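PDB 1WXQ: GTP-binding protein from Pyrococcus horikoshii, which probably binds and hydrolyses nucleotide as an Obg-like P-loop GTPase, although its cellular role is not established. Local coordinates for residues E238-R242 with G243-I247; E307-N310 with R311-D315. All coordinates share one frame; numbering follows the deposited sequence.

Interaction 1: E238-R242 with G243-I247; sequences EEEKR and GYIVI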
loop_
_atom_site.group_PDB
_atom_site.type_symbol
_atom_site.label_atom_id
_atom_site.label_comp_id
_atom_site.label_asym_id
_atom_site.label_seq_id
_atom_site.Cartn_x
_atom_site.Cartn_y
_atom_site.Cartn_z
ATOM N N GLU A 238 -1.274 -21.440 1.722
ATOM C CA GLU A 238 -1.029 -21.611 0.299
ATOM C C GLU A 238 -0.473 -20.330 -0.325
ATOM O O GLU A 238 0.580 -20.340 -0.965
ATOM C CB GLU A 238 -2.337 -22.023 -0.391
ATOM C CG GLU A 238 -2.190 -22.615 -1.780
ATOM C CD GLU A 238 -3.541 -22.964 -2.408
ATOM O OE1 GLU A 238 -4.419 -23.529 -1.708
ATOM O OE2 GLU A 238 -3.731 -22.680 -3.610
ATOM N N GLU A 239 -1.169 -19.221 -0.109
ATOM C CA GLU A 239 -0.761 -17.945 -0.669
ATOM C C GLU A 239 0.460 -17.266 -0.049
ATOM O O GLU A 239 1.160 -16.526 -0.735
ATOM C CB GLU A 239 -1.949 -16.977 -0.667
ATOM C CG GLU A 239 -3.017 -17.320 -1.694
ATOM C CD GLU A 239 -2.430 -17.561 -3.080
ATOM O OE1 GLU A 239 -1.480 -16.841 -3.460
ATOM O OE2 GLU A 239 -2.917 -18.465 -3.795
ATOM N N GLU A 240 0.732 -17.496 1.231
ATOM C CA GLU A 240 1.889 -16.842 1.826
ATOM C C GLU A 240 3.178 -17.460 1.291
ATOM O O GLU A 240 4.263 -16.894 1.437
ATOM C CB GLU A 240 1.829 -16.879 3.357
ATOM C CG GLU A 240 0.628 -16.089 3.946
ATOM C CD GLU A 240 0.947 -15.375 5.275
ATOM O OE1 GLU A 240 1.576 -15.992 6.166
ATOM O OE2 GLU A 240 0.561 -14.198 5.437
ATOM N N LYS A 241 3.060 -18.619 0.654
ATOM C CA LYS A 241 4.231 -19.242 0.062
ATOM C C LYS A 241 4.473 -18.575 -1.291
ATOM O O LYS A 241 5.606 -18.515 -1.775
ATOM C CB LYS A 241 4.011 -20.738 -0.144
ATOM C CG LYS A 241 4.277 -21.582 1.077
ATOM C CD LYS A 241 4.505 -23.024 0.662
ATOM C CE LYS A 241 5.017 -23.873 1.820
ATOM N NZ LYS A 241 5.479 -25.206 1.343
ATOM N N ARG A 242 3.397 -18.062 -1.891
ATOM C CA ARG A 242 3.469 -17.399 -3.194
ATOM C C ARG A 242 3.822 -15.920 -3.125
ATOM O O ARG A 242 3.747 -15.220 -4.131
ATOM C CB ARG A 242 2.143 -17.545 -3.943
ATOM C CG ARG A 242 1.761 -18.980 -4.218
ATOM C CD ARG A 242 0.455 -19.093 -5.011
ATOM N NE ARG A 242 0.590 -18.638 -6.395
ATOM C CZ ARG A 242 0.193 -17.449 -6.839
ATOM N NH1 ARG A 242 -0.369 -16.579 -6.007
ATOM N NH2 ARG A 242 0.349 -17.132 -8.119
ATOM N N GLY A 243 4.199 -15.437 -1.946
ATOM C CA GLY A 243 4.557 -14.036 -1.815
ATOM C C GLY A 243 3.389 -13.101 -1.546
ATOM O O GLY A 243 3.466 -11.897 -1.836
ATOM N N TYR A 244 2.311 -13.648 -0.987
ATOM C CA TYR A 244 1.122 -12.863 -0.666
ATOM C C TYR A 244 0.801 -12.861 0.818
ATOM O O TYR A 244 0.872 -13.894 1.478
ATOM C CB TYR A 244 -0.100 -13.407 -1.397
ATOM C CG TYR A 244 -0.225 -12.975 -2.831
ATOM C CD1 TYR A 244 -0.484 -11.638 -3.162
ATOM C CD2 TYR A 244 -0.113 -13.902 -3.862
ATOM C CE1 TYR A 244 -0.634 -11.242 -4.483
ATOM C CE2 TYR A 244 -0.255 -13.519 -5.189
ATOM C CZ TYR A 244 -0.518 -12.188 -5.498
ATOM O OH TYR A 244 -0.676 -11.807 -6.817
ATOM N N ILE A 245 0.446 -11.691 1.334
ATOM C CA ILE A 245 0.048 -11.549 2.725
ATOM C C ILE A 245 -1.474 -11.709 2.774
ATOM O O ILE A 245 -2.194 -10.979 2.094
ATOM C CB ILE A 245 0.400 -10.154 3.260
ATOM C CG1 ILE A 245 1.921 -10.000 3.327
ATOM C CG2 ILE A 245 -0.276 -9.932 4.609
ATOM C CD1 ILE A 245 2.375 -8.625 3.798
ATOM N N VAL A 246 -1.972 -12.653 3.567
ATOM C CA VAL A 246 -3.420 -12.857 3.654
ATOM C C VAL A 246 -3.987 -12.698 5.045
ATOM O O VAL A 246 -3.562 -13.371 5.973
ATOM C CB VAL A 246 -3.844 -14.251 3.192
ATOM C CG1 VAL A 246 -5.345 -14.385 3.342
ATOM C CG2 VAL A 246 -3.425 -14.479 1.763
ATOM N N ILE A 247 -4.989 -11.843 5.174
ATOM C CA ILE A 247 -5.596 -11.593 6.470
ATOM C C ILE A 247 -7.124 -11.788 6.483
ATOM O O ILE A 247 -7.844 -11.284 5.616
ATOM C CB ILE A 247 -5.193 -10.162 6.922
ATOM C CG1 ILE A 247 -3.668 -10.133 7.116
ATOM C CG2 ILE A 247 -5.945 -9.741 8.194
ATOM C CD1 ILE A 247 -3.059 -8.729 7.106
#
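Tyr244 lies alongside Glu239 and Arg242, all three side chains running the same way at the end of helix 229-241. Arg242 NH1 sits at the edge of the tyrosine ring, 3.2 Å from Tyr244 CE2, with guanidinium and ring planes only 20° apart. The Glu239 carboxylate is turned much more steeply, 60° to the ring, and its OE1 comes 3.3 Å from Tyr244 CD2. A bend at chi2 in the Glu239 chain brings OE1 back to Arg242, and the syn lone pair of Glu239 OE1 takes Arg242 NH1 in a 2.8 Å salt bridge in the guanidinium plane. Glu135 of helix 127-147 holds the outer ends, pairing with Arg242 NH2 and accepting a hydrogen bond from Tyr244 OH. Glu239 CB also packs on Val246 CG2 at 3.8 Å, while the exposed Glu240 runs past Tyr244 O, its CA making a CH-O contact there. In the backbone, Tyr244 N bonds to Glu239 O (3.1 Å), five residues back, and Gly243 takes up the positive phi of 86° that reverses the chain. The 6→1 bond and the positive-phi glycine recall a Schellman motif without its 5→2 bond; they end helix 229-241 at the turn into strand 245-249 of a beta-alpha-beta unit.

Interaction 2: E307-N310 with R311-D315; sequences EVIN and RVVFD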
loop_
_atom_site.group_PDB
_atom_site.type_symbol
_atom_site.label_atom_id
_atom_site.label_comp_id
_atom_site.label_asym_id
_atom_site.label_seq_id
_atom_site.Cartn_x
_atom_site.Cartn_y
_atom_site.Cartn_z
ATOM N N GLU A 307 -6.091 -4.054 9.966
ATOM C CA GLU A 307 -4.856 -4.836 9.877
ATOM C C GLU A 307 -4.343 -4.848 8.430
ATOM O O GLU A 307 -3.159 -4.626 8.164
ATOM C CB GLU A 307 -5.143 -6.270 10.339
ATOM C CG GLU A 307 -3.938 -7.073 10.775
ATOM C CD GLU A 307 -4.303 -8.517 11.102
ATOM O OE1 GLU A 307 -5.389 -8.728 11.698
ATOM O OE2 GLU A 307 -3.508 -9.430 10.771
ATOM N N VAL A 308 -5.248 -5.108 7.495
ATOM C CA VAL A 308 -4.879 -5.136 6.097
ATOM C C VAL A 308 -4.254 -3.806 5.661
ATOM O O VAL A 308 -3.195 -3.795 5.029
ATOM C CB VAL A 308 -6.095 -5.436 5.211
ATOM C CG1 VAL A 308 -5.721 -5.261 3.748
ATOM C CG2 VAL A 308 -6.587 -6.855 5.471
ATOM N N ILE A 309 -4.897 -2.692 6.014
ATOM C CA ILE A 309 -4.390 -1.373 5.633
ATOM C C ILE A 309 -3.026 -1.061 6.252
ATOM O O ILE A 309 -2.169 -0.452 5.601
ATOM C CB ILE A 309 -5.413 -0.272 5.979
ATOM C CG1 ILE A 309 -6.679 -0.483 5.133
ATOM C CG2 ILE A 309 -4.806 1.099 5.740
ATOM C CD1 ILE A 309 -7.840 0.421 5.485
ATOM N N ASN A 310 -2.807 -1.490 7.493
ATOM C CA ASN A 310 -1.515 -1.256 8.122
ATOM C C ASN A 310 -0.448 -2.116 7.416
ATOM O O ASN A 310 0.697 -1.678 7.246
ATOM C CB ASN A 310 -1.548 -1.596 9.634
ATOM C CG ASN A 310 -2.353 -0.579 10.474
ATOM O OD1 ASN A 310 -2.766 0.489 9.988
ATOM N ND2 ASN A 310 -2.570 -0.915 11.745
ATOM N N ARG A 311 -0.811 -3.328 6.992
ATOM C CA ARG A 311 0.166 -4.198 6.337
ATOM C C ARG A 311 0.534 -3.662 4.974
ATOM O O ARG A 311 1.667 -3.839 4.521
ATOM C CB ARG A 311 -0.347 -5.650 6.220
ATOM C CG ARG A 311 -0.448 -6.394 7.558
ATOM C CD ARG A 311 0.921 -6.502 8.282
ATOM N NE ARG A 311 1.834 -7.426 7.614
ATOM C CZ ARG A 311 1.734 -8.755 7.674
ATOM N NH1 ARG A 311 0.768 -9.326 8.380
ATOM N NH2 ARG A 311 2.592 -9.513 7.011
ATOM N N VAL A 312 -0.412 -2.995 4.316
ATOM C CA VAL A 312 -0.116 -2.418 3.004
ATOM C C VAL A 312 0.878 -1.247 3.133
ATOM O O VAL A 312 1.896 -1.195 2.446
ATOM C CB VAL A 312 -1.379 -1.875 2.303
ATOM C CG1 VAL A 312 -0.971 -1.172 1.023
ATOM C CG2 VAL A 312 -2.362 -2.995 2.006
ATOM N N VAL A 313 0.564 -0.328 4.036
ATOM C CA VAL A 313 1.360 0.871 4.287
ATOM C C VAL A 313 2.747 0.642 4.884
ATOM O O VAL A 313 3.758 1.091 4.325
ATOM C CB VAL A 313 0.580 1.843 5.228
ATOM C CG1 VAL A 313 1.384 3.108 5.480
ATOM C CG2 VAL A 313 -0.766 2.196 4.602
ATOM N N PHE A 314 2.775 -0.049 6.023
ATOM C CA PHE A 314 3.999 -0.331 6.770
ATOM C C PHE A 314 4.844 -1.514 6.288
ATOM O O PHE A 314 6.060 -1.521 6.445
ATOM C CB PHE A 314 3.647 -0.574 8.238
ATOM C CG PHE A 314 2.893 0.552 8.879
ATOM C CD1 PHE A 314 3.345 1.876 8.764
ATOM C CD2 PHE A 314 1.737 0.294 9.614
ATOM C CE1 PHE A 314 2.651 2.933 9.373
ATOM C CE2 PHE A 314 1.030 1.336 10.232
ATOM C CZ PHE A 314 1.490 2.664 10.111
ATOM N N ASP A 315 4.203 -2.522 5.715
ATOM C CA ASP A 315 4.923 -3.701 5.266
ATOM C C ASP A 315 5.156 -3.752 3.769
ATOM O O ASP A 315 6.299 -3.677 3.319
ATOM C CB ASP A 315 4.171 -4.951 5.698
ATOM C CG ASP A 315 5.015 -6.181 5.614
ATOM O OD1 ASP A 315 5.839 -6.261 4.679
ATOM O OD2 ASP A 315 4.847 -7.071 6.475
#
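Phe314 and Asn310, one turn apart on helix 305-316, extend side by side, with the ring plane 50° from the amide. Phe314 CD2 rests 3.8 Å from Asn310 CB, and Phe314 CE2 reaches the amide carbon CG at 3.9 Å. Phe314 meets Phe386 edge-to-face, and Asn310 OD1 has weak hydrogen bonds from Gln306 and from the backbone N of Ile45. The backbone supplies four successive i to i+4 bonds, from Arg311 N to Glu307 O through to Phe314 N to Asn310 O, the last 2.9 Å long. Apolar packing fills another side: Val308 CG1 lies 4.4 Å from Val312 CG2, and Ile309 CG2 4.3 Å from Val313 CG2. Val308 and Val312 turn this face onto strands 104-110 and 217-222, so the helix lies against the central, mostly parallel sheet of the P-loop GTPase domain; Ile309 also meets strands 104-110 and 39-47. In the charged pair, bends at chi2 and chi3 fold the Arg311 chain so that its NE forms a 3.2 Å salt bridge with Asp315 OD2, met on its anti side, 29° out of the carboxylate plane. Arg311 NH2 adds a weak bond to the same oxygen.

Overall arrangement
Both contacts are local and belong to the same GTPase-domain sheet: interaction 1 runs into its strand 245-249, interaction 2 is a helix packed on it. The centre of interaction 1 is about 16 Å from the centre of the chain, and the contact combines exposed Glu240 and Arg242 with buried Glu239, Tyr244 and Val246. Interaction 2, its centre about 7 Å from that of the chain, has a buried valine and isoleucine face and a partly exposed charged side. Their centres are about 14 Å apart, yet they touch: Ile247 packs on Glu307, Val308 and Arg311, and Ile245 on Arg311. Each holds one arginine-carboxylate pair; Glu135 extends that of 238-247, whereas Arg311 lies over strand 245-249.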